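Local atomic coordinates of amidase, hydantoinase/carbamoylase family (Paraburkholderia phymatum, PDB entry 6C0D), a protein that probably hydrolyses N-carbamoyl-L-amino acids as a homodimeric, zinc-dependent amidase of the M20 peptidase family. Residues P14-I19 with L404-A409; L22-T27 with I111-G116; R52-R57 with G71-R76; Q344-A349 with C379-P384; D351-G356 with A409-A414. All coordinates share one frame; numbering follows the deposited sequence. Where two conformers were deposited one is given.

The five contacts illustrate how chemistry follows place in a fold. Contacts 2, 3 and 4 are buried, contact 1 is partly so, and contact 5 lies at the surface. Contacts 1 and 5 share helix 399-419 and Ala409, contacts 1 and 2 share helix 18-30, and contacts 4 and 5 share helix 340-353. Helix-on-strand packing in contacts 3 and 4 is wholly apolar, whereas contact 2 places a salt bridge in the interior. Contact 1 rests one isoleucine on a helix, and contact 5 covers an arginine with small apolar groups. Asp24 of contact 2 also pairs with Arg57 of contact 3.

Contact 1. Residues P14-I19 with L404-A409; sequences PRIDPI and LGCEVA. With EDO (1,2-ethanediol), chain K.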
# COMPACT_ATOMS: atom_id res chain seq x y z
N PRO A 14 10.14 -52.97 -11.69
CA PRO A 14 8.84 -53.04 -11.02
C PRO A 14 7.77 -52.37 -11.86
O PRO A 14 8.04 -51.57 -12.75
CB PRO A 14 9.07 -52.26 -9.72
CG PRO A 14 10.54 -52.03 -9.63
CD PRO A 14 11.09 -52.08 -11.00
N ARG A 15 6.52 -52.70 -11.53
CA ARG A 15 5.35 -52.16 -12.23
C ARG A 15 4.38 -51.61 -11.19
O ARG A 15 3.85 -52.37 -10.38
CB ARG A 15 4.69 -53.25 -13.08
N ILE A 16 4.16 -50.29 -11.20
CA ILE A 16 3.20 -49.73 -10.26
C ILE A 16 1.79 -50.15 -10.67
O ILE A 16 1.54 -50.60 -11.79
CB ILE A 16 3.29 -48.20 -10.15
CG1 ILE A 16 2.77 -47.55 -11.45
CG2 ILE A 16 4.72 -47.77 -9.85
CD1 ILE A 16 2.52 -46.03 -11.32
N ASP A 17 0.87 -49.99 -9.74
CA ASP A 17 -0.55 -50.22 -10.01
C ASP A 17 -1.18 -48.84 -10.10
O ASP A 17 -1.38 -48.18 -9.07
CB ASP A 17 -1.18 -51.05 -8.89
CG ASP A 17 -2.68 -51.28 -9.09
OD1 ASP A 17 -3.31 -50.55 -9.88
OD2 ASP A 17 -3.23 -52.19 -8.44
N PRO A 18 -1.49 -48.34 -11.30
CA PRO A 18 -1.96 -46.95 -11.41
C PRO A 18 -3.32 -46.73 -10.77
O PRO A 18 -3.60 -45.62 -10.29
CB PRO A 18 -2.00 -46.70 -12.93
CG PRO A 18 -2.19 -48.08 -13.53
CD PRO A 18 -1.40 -49.01 -12.61
N ILE A 19 -4.17 -47.76 -10.73
CA ILE A 19 -5.48 -47.61 -10.10
C ILE A 19 -5.31 -47.46 -8.60
O ILE A 19 -5.91 -46.58 -7.96
CB ILE A 19 -6.38 -48.80 -10.46
CG1 ILE A 19 -6.63 -48.85 -11.98
CG2 ILE A 19 -7.72 -48.72 -9.73
CD1 ILE A 19 -7.42 -50.08 -12.42
N LEU A 404 2.40 -41.14 -14.87
CA LEU A 404 3.75 -41.13 -15.46
C LEU A 404 4.81 -40.70 -14.45
O LEU A 404 5.89 -41.31 -14.37
CB LEU A 404 3.79 -40.21 -16.69
CG LEU A 404 5.17 -40.04 -17.33
CD1 LEU A 404 5.72 -41.40 -17.83
CD2 LEU A 404 5.17 -39.01 -18.47
N GLY A 405 4.52 -39.67 -13.66
CA GLY A 405 5.47 -39.26 -12.63
C GLY A 405 5.82 -40.40 -11.69
O GLY A 405 6.99 -40.57 -11.31
N CYS A 406 4.83 -41.20 -11.32
CA CYS A 406 5.09 -42.30 -10.40
C CYS A 406 5.86 -43.41 -11.09
O CYS A 406 6.72 -44.05 -10.48
CB CYS A 406 3.78 -42.83 -9.83
SG CYS A 406 4.04 -43.87 -8.34
N GLU A 407 5.55 -43.68 -12.37
CA GLU A 407 6.33 -44.66 -13.13
C GLU A 407 7.81 -44.27 -13.20
O GLU A 407 8.70 -45.12 -13.03
CB GLU A 407 5.74 -44.81 -14.54
CG GLU A 407 4.39 -45.54 -14.52
CD GLU A 407 3.71 -45.56 -15.88
OE1 GLU A 407 3.97 -44.65 -16.67
OE2 GLU A 407 2.91 -46.47 -16.15
N VAL A 408 8.08 -43.00 -13.49
CA VAL A 408 9.47 -42.52 -13.55
C VAL A 408 10.12 -42.65 -12.18
O VAL A 408 11.24 -43.16 -12.04
CB VAL A 408 9.54 -41.07 -14.07
CG1 VAL A 408 10.99 -40.49 -13.92
CG2 VAL A 408 9.07 -41.01 -15.54
N ALA A 409 9.41 -42.21 -11.13
CA ALA A 409 9.97 -42.28 -9.79
C ALA A 409 10.24 -43.72 -9.35
O ALA A 409 11.27 -44.00 -8.72
CB ALA A 409 9.04 -41.58 -8.78
C1 EDO K . -6.43 -50.93 -5.27
O1 EDO K . -5.83 -51.54 -4.12
C2 EDO K . -6.67 -51.98 -6.35
O2 EDO K . -5.98 -51.62 -7.56
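A chi1 of 70° wedges Ile16 CG1 between the residue's own backbone N and carbonyl carbon, and a chi2 of 167° then stretches the branch so that its end methyl, CD1, lies against helix residues Cys406 and Glu407. Most of the contact runs through this methyl, with CG1 behind it also near Glu407 CG. It sits 3.7 Å from Cys406 CB and equally close, at 3.7 Å, to Glu407 CG, so it settles between two consecutive side chains of the helix near their roots. Cys406 SG, set anti to its backbone N, lies alongside the same methyl at 4.0 Å from Ile16 CD1. Glu407 crosses the isoleucine at about a right angle; it offers only the aliphatic part of its chain, and its carboxylate reaches past the contact. The other branch of the isoleucine, CG2, packs on Ala410 one turn further along the same helix, while Glu110 and Tyr107 of helix 102-117 flank the site.

Next to the isoleucine the chain turns into a helix of its own. Asp17 occupies the N-cap, and its OD1 accepts a weak, bent bond from Ile19 N at 3.0 Å and another from Arg20 N. The second carboxylate oxygen, OD2, accepts from a 1,2-ethanediol, probably from the crystallisation liquor, whose O2 lies 2.9 Å from Asp17 OD2. Glu110 takes the backbone N-H of Asp17. The arrangement is a helix N-cap preceded by a hydrophobic residue, which seats the N-terminal segment on the last long helix, 399-419, of the M20-type catalytic domain.

Contact 2. Residues L22-T27 with I111-G116; sequences LDDLKT and IARALG
Asp24 and Arg113 face each other from helices 18-30 and 102-117, whose backbones stand well apart here: the nearest approach across the two segments is 12.3 Å, between Asp24 CA and Arg113 CA. Such a gap is too wide for backbones or short side chains to meet, and a long side chain has to bridge it. Arg113 does so, coming from the direction opposite to that of Asp24 and bending at chi3.

The grip is end-on and converges on a single atom. Arg113 NH1 and NH2 both donate to Asp24 OD2, at 2.8 Å each, with N-H...O angles of 142° and 139°. This oxygen lies at the guanidinium edge, in its plane, but the two flat groups are turned 38° against each other. Seen from the carboxylate, NH1 arrives nearly along the C-O axis, whereas NH2 comes from the anti side and out of plane.

The other carboxylate oxygen, OD1, is held by Arg57 NE, and Arg113 NH2 has a second anionic partner in Glu110 OE1. Arg20 and Arg57 bring their guanidinium groups close to Arg113, so the two acids probably offset a dense cluster of positive charge. Burial would probably strengthen the attraction between the charges, at a cost in desolvation. Altogether this is a buried interhelical salt-bridge network, tying helices 18-30, 45-60 and 102-117 on the flank of the catalytic domain.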
# COMPACT_ATOMS: atom_id res chain seq x y z
N LEU A 22 -3.95 -43.88 -7.81
CA LEU A 22 -4.96 -42.83 -7.86
C LEU A 22 -6.00 -42.99 -6.75
O LEU A 22 -6.47 -42.00 -6.19
CB LEU A 22 -5.64 -42.83 -9.24
CG LEU A 22 -4.66 -42.32 -10.30
CD1 LEU A 22 -5.12 -42.66 -11.72
CD2 LEU A 22 -4.48 -40.82 -10.14
N ASP A 23 -6.38 -44.24 -6.43
CA ASP A 23 -7.35 -44.46 -5.35
C ASP A 23 -6.83 -43.88 -4.03
O ASP A 23 -7.58 -43.23 -3.29
CB ASP A 23 -7.65 -45.95 -5.17
CG ASP A 23 -8.51 -46.54 -6.30
OD1 ASP A 23 -8.97 -45.78 -7.19
OD2 ASP A 23 -8.72 -47.77 -6.29
N ASP A 24 -5.55 -44.14 -3.71
CA ASP A 24 -4.98 -43.61 -2.47
C ASP A 24 -4.89 -42.08 -2.51
O ASP A 24 -5.15 -41.42 -1.50
CB ASP A 24 -3.60 -44.20 -2.21
CG ASP A 24 -3.65 -45.59 -1.58
OD1 ASP A 24 -4.72 -45.98 -1.05
OD2 ASP A 24 -2.61 -46.27 -1.59
N LEU A 25 -4.50 -41.49 -3.65
CA LEU A 25 -4.48 -40.04 -3.74
C LEU A 25 -5.86 -39.45 -3.49
O LEU A 25 -5.99 -38.42 -2.82
CB LEU A 25 -3.94 -39.58 -5.10
CG LEU A 25 -2.42 -39.55 -5.16
CD1 LEU A 25 -2.02 -39.29 -6.59
CD2 LEU A 25 -1.85 -38.48 -4.23
N LYS A 26 -6.90 -40.08 -4.04
CA LYS A 26 -8.24 -39.54 -3.88
C LYS A 26 -8.78 -39.79 -2.48
O LYS A 26 -9.54 -38.96 -1.96
CB LYS A 26 -9.18 -40.14 -4.93
CG LYS A 26 -8.78 -39.72 -6.33
CD LYS A 26 -9.64 -40.39 -7.38
CE LYS A 26 -9.17 -40.03 -8.79
NZ LYS A 26 -10.04 -40.66 -9.83
N THR A 27 -8.39 -40.91 -1.85
CA THR A 27 -8.79 -41.12 -0.46
C THR A 27 -8.15 -40.09 0.46
O THR A 27 -8.82 -39.51 1.32
CB THR A 27 -8.43 -42.54 -0.02
OG1 THR A 27 -9.15 -43.48 -0.84
CG2 THR A 27 -8.82 -42.76 1.45
N ILE A 111 5.48 -46.77 -4.51
CA ILE A 111 6.80 -47.27 -4.91
C ILE A 111 7.26 -48.36 -3.96
O ILE A 111 7.79 -49.39 -4.39
CB ILE A 111 7.81 -46.11 -4.99
CG1 ILE A 111 7.41 -45.18 -6.15
CG2 ILE A 111 9.24 -46.65 -5.19
CD1 ILE A 111 8.11 -43.82 -6.11
N ALA A 112 7.03 -48.18 -2.65
CA ALA A 112 7.35 -49.26 -1.70
C ALA A 112 6.58 -50.52 -2.03
O ALA A 112 7.14 -51.63 -2.05
CB ALA A 112 7.05 -48.80 -0.28
N ARG A 113 5.28 -50.38 -2.34
CA ARG A 113 4.48 -51.54 -2.71
C ARG A 113 5.01 -52.19 -3.97
O ARG A 113 5.24 -53.41 -4.02
CB ARG A 113 3.00 -51.13 -2.87
CG ARG A 113 2.30 -50.84 -1.52
CD ARG A 113 0.79 -50.59 -1.70
NE ARG A 113 0.52 -49.42 -2.54
CZ ARG A 113 -0.30 -48.42 -2.21
NH1 ARG A 113 -0.97 -48.43 -1.06
NH2 ARG A 113 -0.47 -47.40 -3.06
N ALA A 114 5.24 -51.39 -5.02
CA ALA A 114 5.64 -51.96 -6.30
C ALA A 114 7.02 -52.61 -6.23
O ALA A 114 7.23 -53.68 -6.83
CB ALA A 114 5.60 -50.88 -7.38
N LEU A 115 7.97 -52.00 -5.52
CA LEU A 115 9.29 -52.63 -5.45
C LEU A 115 9.23 -53.92 -4.65
O LEU A 115 9.98 -54.87 -4.93
CB LEU A 115 10.33 -51.67 -4.86
CG LEU A 115 11.10 -50.82 -5.89
CD1 LEU A 115 10.15 -49.98 -6.74
CD2 LEU A 115 12.16 -49.92 -5.22
N GLY A 116 8.33 -53.99 -3.67
CA GLY A 116 8.14 -55.22 -2.91
C GLY A 116 7.48 -56.32 -3.70
O GLY A 116 7.67 -57.50 -3.39

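Contact 3. Residues R52-R57 with G71-R76; sequences RWLAGR and GTVFGR. With EDO (1,2-ethanediol), chain L.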
# COMPACT_ATOMS: atom_id res chain seq x y z
N ARG A 52 -3.69 -41.21 10.62
CA ARG A 52 -4.03 -42.57 11.04
C ARG A 52 -4.36 -43.44 9.84
O ARG A 52 -3.91 -44.59 9.76
CB ARG A 52 -5.20 -42.53 12.03
CG ARG A 52 -4.80 -41.93 13.36
CD ARG A 52 -5.99 -41.73 14.28
NE ARG A 52 -5.55 -41.22 15.57
CZ ARG A 52 -6.30 -40.48 16.38
NH1 ARG A 52 -7.54 -40.16 16.02
NH2 ARG A 52 -5.81 -40.06 17.53
N TRP A 53 -5.11 -42.90 8.87
CA TRP A 53 -5.38 -43.66 7.65
C TRP A 53 -4.09 -44.00 6.94
O TRP A 53 -3.86 -45.15 6.54
CB TRP A 53 -6.32 -42.87 6.74
CG TRP A 53 -6.42 -43.48 5.37
CD1 TRP A 53 -7.23 -44.51 4.98
CD2 TRP A 53 -5.66 -43.11 4.20
NE1 TRP A 53 -7.02 -44.80 3.66
CE2 TRP A 53 -6.07 -43.96 3.15
CE3 TRP A 53 -4.69 -42.14 3.95
CZ2 TRP A 53 -5.53 -43.87 1.87
CZ3 TRP A 53 -4.16 -42.05 2.66
CH2 TRP A 53 -4.58 -42.91 1.64
N LEU A 54 -3.20 -43.01 6.79
CA LEU A 54 -1.95 -43.23 6.09
C LEU A 54 -1.10 -44.29 6.78
O LEU A 54 -0.50 -45.15 6.12
CB LEU A 54 -1.17 -41.92 5.99
CG LEU A 54 0.17 -42.03 5.28
CD1 LEU A 54 -0.05 -42.44 3.82
CD2 LEU A 54 0.92 -40.72 5.40
N ALA A 55 -1.02 -44.24 8.11
CA ALA A 55 -0.23 -45.24 8.82
C ALA A 55 -0.81 -46.63 8.60
O ALA A 55 -0.07 -47.61 8.46
CB ALA A 55 -0.17 -44.90 10.31
N GLY A 56 -2.14 -46.73 8.53
CA GLY A 56 -2.76 -48.01 8.23
C GLY A 56 -2.41 -48.53 6.85
O GLY A 56 -2.17 -49.72 6.66
N ARG A 57 -2.38 -47.63 5.86
CA ARG A 57 -2.00 -48.03 4.51
C ARG A 57 -0.55 -48.49 4.46
O ARG A 57 -0.21 -49.43 3.73
CB ARG A 57 -2.21 -46.88 3.51
CG ARG A 57 -3.68 -46.50 3.29
CD ARG A 57 -4.47 -47.70 2.74
NE ARG A 57 -4.32 -47.87 1.30
CZ ARG A 57 -4.29 -49.05 0.68
NH1 ARG A 57 -4.37 -50.18 1.38
NH2 ARG A 57 -4.17 -49.11 -0.64
N GLY A 71 4.29 -35.86 15.06
CA GLY A 71 3.23 -35.97 14.09
C GLY A 71 3.66 -36.43 12.72
O GLY A 71 2.82 -36.49 11.81
N THR A 72 4.93 -36.75 12.52
CA THR A 72 5.36 -37.34 11.26
C THR A 72 4.79 -38.75 11.15
O THR A 72 4.72 -39.49 12.13
CB THR A 72 6.89 -37.36 11.18
OG1 THR A 72 7.37 -36.03 10.94
CG2 THR A 72 7.40 -38.31 10.08
N VAL A 73 4.33 -39.12 9.95
CA VAL A 73 3.97 -40.51 9.69
C VAL A 73 5.18 -41.14 9.01
O VAL A 73 5.62 -40.65 7.96
CB VAL A 73 2.72 -40.65 8.81
CG1 VAL A 73 2.20 -42.09 8.90
CG2 VAL A 73 1.64 -39.68 9.26
N PHE A 74 5.72 -42.19 9.61
CA PHE A 74 6.90 -42.84 9.06
C PHE A 74 6.66 -44.34 8.99
O PHE A 74 6.33 -44.97 10.00
CB PHE A 74 8.15 -42.54 9.90
CG PHE A 74 9.43 -42.80 9.16
CD1 PHE A 74 9.97 -41.83 8.32
CD2 PHE A 74 10.07 -44.03 9.25
CE1 PHE A 74 11.15 -42.08 7.61
CE2 PHE A 74 11.25 -44.29 8.54
CZ PHE A 74 11.78 -43.31 7.72
N GLY A 75 6.81 -44.90 7.79
CA GLY A 75 6.71 -46.33 7.58
C GLY A 75 8.08 -46.87 7.25
O GLY A 75 8.61 -46.62 6.15
N ARG A 76 8.69 -47.57 8.20
CA ARG A 76 10.05 -48.08 8.05
C ARG A 76 9.99 -49.48 7.44
O ARG A 76 9.21 -50.32 7.88
CB ARG A 76 10.74 -48.12 9.41
CG ARG A 76 12.25 -48.42 9.41
CD ARG A 76 12.74 -48.40 10.86
NE ARG A 76 14.19 -48.55 11.02
CZ ARG A 76 14.81 -49.71 11.23
NH1 ARG A 76 14.10 -50.83 11.27
NH2 ARG A 76 16.13 -49.75 11.41
C1 EDO L . -2.38 -53.27 -1.82
O1 EDO L . -3.45 -52.42 -1.37
C2 EDO L . -1.35 -53.54 -0.71
O2 EDO L . -1.69 -52.85 0.50
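Val73 supplies everything that the 71-76 segment brings to this contact, its CG1 seated between two neighbouring residues of helix 45-60, Ala55 and Leu54, while CB and CG2 meet Leu54 alone. CG1, anti to the valine's backbone N (chi1 -165°), lies 3.9 Å from Ala55 CB and 4.0 Å from the backbone atom Ala55 N, close enough to touch the helix itself. On the Leu54 side the meeting is with a branch end: Leu54 CD2 comes to 3.9 Å from Val73 CB and 4.1 Å from Val73 CG2, and the two side chains cross at a slant. Since Ala55 carries no more than a methyl, the helix can come near the strand, Ala55 CA and Val73 CA being 6.4 Å apart.

This is helix-on-sheet packing of the alpha/beta kind. Strand 73-76 runs antiparallel to both 64-67 and 125-130, with backbone bonds from Val73 and Gly75 to the latter and from Phe74 and Arg76 to the former. Phe74 points to the face away from the helix. Arg51 and Met58 of helix 45-60 extend the cover over Val73, and Val105 of helix 102-117 closes on Leu54, whose side chain is about 9 Å from that of His89, a zinc ligand.

On another face of the helix, Arg57 bends at chi2 and chi3, and its CG lies 3.4 Å above the plane of the Trp53 ring, toward the rim. Arg57 NH2 also makes a weak bond to a 1,2-ethanediol, at 3.5 Å from its O1.

Contact 4. Residues Q344-A349 with C379-P384; sequences QHLAQA and CMLFVP
Strand 378-384 belongs to the sheet system behind the zinc site of the M20 catalytic domain, and Leu346 of helix 340-353 packs on the face of that strand turned away from the metal. The short helix and strand axes run roughly parallel, 29° apart, with 9.4 Å between them.

Leu346 spreads its two methyls over three consecutive strand residues. CD1 takes the upstream side, 3.7 Å from Cys379 SG, and also comes 3.4 Å from the backbone oxygen Met380 O. CD2 turns the other way along the strand and meets Leu381 CD1 more loosely, at 4.2 Å, the two leucines crossing obliquely. Cys379 brings SG to the methyl by placing it between its own backbone N and carbonyl carbon (chi1 65°). Ala412 of helix 399-419 closes on Leu346 from a third direction.

Met380 points to the opposite face, where it packs on His196, a zinc ligand; Leu381 is backbone-bonded to that same histidine. Helix and metal site thus lie on either side of a single strand.

Four buried residues meet here without one hydrogen bond across the segments, which implies that dispersion and exclusion of water hold the helix to the strand.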
# COMPACT_ATOMS: atom_id res chain seq x y z
N GLN A 344 21.10 -38.11 -11.67
CA GLN A 344 21.35 -38.83 -12.91
C GLN A 344 20.51 -40.11 -12.99
O GLN A 344 20.04 -40.46 -14.07
CB GLN A 344 22.85 -39.10 -13.05
CG GLN A 344 23.25 -39.73 -14.37
CD GLN A 344 23.27 -38.72 -15.51
OE1 GLN A 344 22.70 -37.63 -15.42
NE2 GLN A 344 23.93 -39.09 -16.60
N HIS A 345 20.28 -40.80 -11.86
CA HIS A 345 19.30 -41.89 -11.88
C HIS A 345 17.91 -41.39 -12.28
O HIS A 345 17.21 -42.06 -13.05
CB HIS A 345 19.21 -42.58 -10.51
CG HIS A 345 20.40 -43.43 -10.20
ND1 HIS A 345 20.66 -44.62 -10.86
CD2 HIS A 345 21.39 -43.28 -9.29
CE1 HIS A 345 21.76 -45.16 -10.36
NE2 HIS A 345 22.23 -44.36 -9.41
N LEU A 346 17.49 -40.23 -11.76
CA LEU A 346 16.19 -39.70 -12.16
C LEU A 346 16.18 -39.38 -13.66
O LEU A 346 15.21 -39.68 -14.35
CB LEU A 346 15.84 -38.44 -11.37
CG LEU A 346 15.58 -38.61 -9.86
CD1 LEU A 346 15.36 -37.24 -9.23
CD2 LEU A 346 14.33 -39.44 -9.62
N ALA A 347 17.26 -38.77 -14.16
CA ALA A 347 17.31 -38.41 -15.58
C ALA A 347 17.28 -39.64 -16.47
O ALA A 347 16.64 -39.64 -17.53
CB ALA A 347 18.55 -37.55 -15.87
N GLN A 348 18.00 -40.71 -16.08
CA GLN A 348 17.98 -41.94 -16.86
C GLN A 348 16.58 -42.54 -16.90
O GLN A 348 16.12 -42.98 -17.97
CB GLN A 348 19.01 -42.95 -16.29
CG GLN A 348 20.45 -42.48 -16.60
CD GLN A 348 21.52 -43.07 -15.67
OE1 GLN A 348 21.21 -43.68 -14.65
NE2 GLN A 348 22.78 -42.83 -16.01
N ALA A 349 15.88 -42.53 -15.77
CA ALA A 349 14.51 -43.06 -15.77
C ALA A 349 13.58 -42.17 -16.58
O ALA A 349 12.68 -42.68 -17.28
CB ALA A 349 13.99 -43.17 -14.33
N CYS A 379 17.15 -35.98 -3.61
CA CYS A 379 16.79 -35.55 -4.95
C CYS A 379 15.29 -35.29 -5.00
O CYS A 379 14.53 -35.71 -4.12
CB CYS A 379 17.21 -36.59 -6.00
SG CYS A 379 16.33 -38.15 -5.83
N MET A 380 14.87 -34.52 -6.01
CA MET A 380 13.45 -34.25 -6.23
C MET A 380 13.08 -34.50 -7.68
O MET A 380 13.87 -34.28 -8.60
CB MET A 380 13.08 -32.80 -5.87
CG MET A 380 13.25 -32.49 -4.39
SD MET A 380 12.46 -30.90 -3.97
CE MET A 380 10.72 -31.37 -3.94
N LEU A 381 11.82 -34.90 -7.88
CA LEU A 381 11.26 -35.11 -9.21
C LEU A 381 9.97 -34.31 -9.29
O LEU A 381 9.11 -34.46 -8.41
CB LEU A 381 10.97 -36.60 -9.45
CG LEU A 381 10.54 -36.95 -10.88
CD1 LEU A 381 11.80 -36.93 -11.75
CD2 LEU A 381 9.87 -38.32 -10.93
N PHE A 382 9.82 -33.49 -10.34
CA PHE A 382 8.63 -32.65 -10.51
C PHE A 382 7.70 -33.20 -11.59
O PHE A 382 8.16 -33.74 -12.60
CB PHE A 382 9.02 -31.22 -10.91
CG PHE A 382 9.46 -30.34 -9.76
CD1 PHE A 382 9.39 -30.78 -8.44
CD2 PHE A 382 9.96 -29.07 -10.00
CE1 PHE A 382 9.78 -29.96 -7.39
CE2 PHE A 382 10.34 -28.22 -8.95
CZ PHE A 382 10.24 -28.68 -7.65
N VAL A 383 6.39 -33.04 -11.36
CA VAL A 383 5.38 -33.21 -12.40
C VAL A 383 4.64 -31.88 -12.53
O VAL A 383 4.56 -31.11 -11.56
CB VAL A 383 4.39 -34.35 -12.09
CG1 VAL A 383 5.12 -35.68 -12.08
CG2 VAL A 383 3.63 -34.09 -10.80
N PRO A 384 4.12 -31.55 -13.71
CA PRO A 384 3.51 -30.23 -13.87
C PRO A 384 2.18 -30.14 -13.16
O PRO A 384 1.48 -31.14 -12.96
CB PRO A 384 3.33 -30.08 -15.39
CG PRO A 384 3.34 -31.48 -15.91
CD PRO A 384 4.17 -32.30 -14.98

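Contact 5. Residues D351-G356 with A409-A414; sequences DALAPG and AARAAA. With SO4 (sulfate ion), chain D.
Apolar packing joins Leu353, in the last turn of helix 340-353, to the aliphatic stem of Arg411 on helix 399-419. Arg411 sends its chain straight out, CG anti to the backbone N (chi1 -179°) and extended as far as NE, and the leucine leans across it at an angle. Leu353 CD1 and CG both come to 3.8 Å from Arg411 CD, and CD1 is also 4.0 Å from Arg411 CB. Val408, one turn earlier, supports the leucine as well, while Ala349 of helix 340-353 touches the arginine.

Contact with the flat head is of another kind. Ala352 CB stands over one face of the guanidinium, 3.3 Å above its plane but shifted toward the rim, so that its closest atoms are Arg411 NE at 3.5 Å and Arg411 CZ at 3.6 Å. Phe13, from the N-terminal stretch before Pro14, adds a cation-pi interaction with the same group.

An ionic partner is present in a sulfate, probably from the crystallisation liquor, which lies at the guanidinium edge, with S in its plane. The distance of 2.4 Å from Arg411 NH2 to the sulfate O2 is implausibly short. Arg411 was deposited in two conformers, and all the geometry described is that of one of them.

No hydrogen bond links the two segments. Arg411 meets the neighbouring helix with its hydrocarbon stem and one guanidinium face, which implies that packing holds this surface contact, while any pairing with the sulfate remains doubtful.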
# COMPACT_ATOMS: atom_id res chain seq x y z
N ASP A 351 14.40 -40.29 -19.15
CA ASP A 351 14.68 -40.47 -20.56
C ASP A 351 14.14 -41.80 -21.08
O ASP A 351 13.72 -41.89 -22.24
CB ASP A 351 16.18 -40.37 -20.82
CG ASP A 351 16.47 -40.02 -22.24
OD1 ASP A 351 16.09 -38.92 -22.67
OD2 ASP A 351 17.04 -40.87 -22.93
N ALA A 352 14.15 -42.83 -20.22
CA ALA A 352 13.64 -44.14 -20.61
C ALA A 352 12.13 -44.12 -20.79
O ALA A 352 11.60 -44.70 -21.75
CB ALA A 352 14.03 -45.19 -19.56
N LEU A 353 11.41 -43.47 -19.87
CA LEU A 353 9.96 -43.56 -19.84
C LEU A 353 9.24 -42.34 -20.39
O LEU A 353 8.07 -42.44 -20.79
CB LEU A 353 9.48 -43.81 -18.39
CG LEU A 353 10.05 -45.11 -17.81
CD1 LEU A 353 9.40 -45.34 -16.45
CD2 LEU A 353 9.80 -46.31 -18.73
N ALA A 354 9.91 -41.18 -20.43
CA ALA A 354 9.32 -39.96 -20.97
C ALA A 354 10.29 -39.29 -21.95
O ALA A 354 10.62 -38.11 -21.81
CB ALA A 354 8.93 -39.02 -19.83
N PRO A 355 10.78 -40.03 -22.94
CA PRO A 355 11.79 -39.47 -23.84
C PRO A 355 11.27 -38.21 -24.52
O PRO A 355 10.13 -38.15 -24.99
CB PRO A 355 12.05 -40.60 -24.85
CG PRO A 355 10.90 -41.51 -24.72
CD PRO A 355 10.45 -41.42 -23.30
N GLY A 356 12.11 -37.17 -24.55
CA GLY A 356 11.74 -35.91 -25.14
C GLY A 356 10.75 -35.08 -24.34
O GLY A 356 10.35 -34.01 -24.82
N ALA A 409 9.41 -42.21 -11.13
CA ALA A 409 9.97 -42.28 -9.79
C ALA A 409 10.24 -43.72 -9.35
O ALA A 409 11.27 -44.00 -8.72
CB ALA A 409 9.04 -41.58 -8.78
N ALA A 410 9.32 -44.64 -9.68
CA ALA A 410 9.51 -46.04 -9.29
C ALA A 410 10.71 -46.66 -10.01
O ALA A 410 11.45 -47.46 -9.41
CB ALA A 410 8.24 -46.84 -9.60
N ARG A 411 10.85 -46.38 -11.31
CA ARG A 411 12.00 -46.90 -12.04
C ARG A 411 13.31 -46.35 -11.47
O ARG A 411 14.25 -47.11 -11.22
CB ARG A 411 11.89 -46.56 -13.53
CG ARG A 411 13.05 -47.09 -14.37
CD ARG A 411 12.90 -46.71 -15.85
NE ARG A 411 14.09 -47.05 -16.64
CZ ARG A 411 14.17 -48.12 -17.42
NH1 ARG A 411 13.13 -48.93 -17.54
NH2 ARG A 411 15.28 -48.37 -18.11
N ALA A 412 13.37 -45.04 -11.24
CA ALA A 412 14.56 -44.46 -10.63
C ALA A 412 14.82 -45.04 -9.24
O ALA A 412 15.97 -45.29 -8.87
CB ALA A 412 14.40 -42.94 -10.53
N ALA A 413 13.76 -45.21 -8.45
CA ALA A 413 13.93 -45.76 -7.10
C ALA A 413 14.53 -47.15 -7.16
O ALA A 413 15.39 -47.50 -6.34
CB ALA A 413 12.60 -45.81 -6.36
N ALA A 414 14.07 -47.97 -8.12
CA ALA A 414 14.65 -49.30 -8.28
C ALA A 414 16.14 -49.23 -8.56
O ALA A 414 16.92 -50.02 -8.02
CB ALA A 414 13.94 -50.05 -9.42
S SO4 D . 18.54 -46.90 -18.67
O1 SO4 D . 19.11 -45.87 -19.54
O2 SO4 D . 17.12 -47.08 -18.98
O3 SO4 D . 19.25 -48.16 -18.89
O4 SO4 D . 18.69 -46.50 -17.28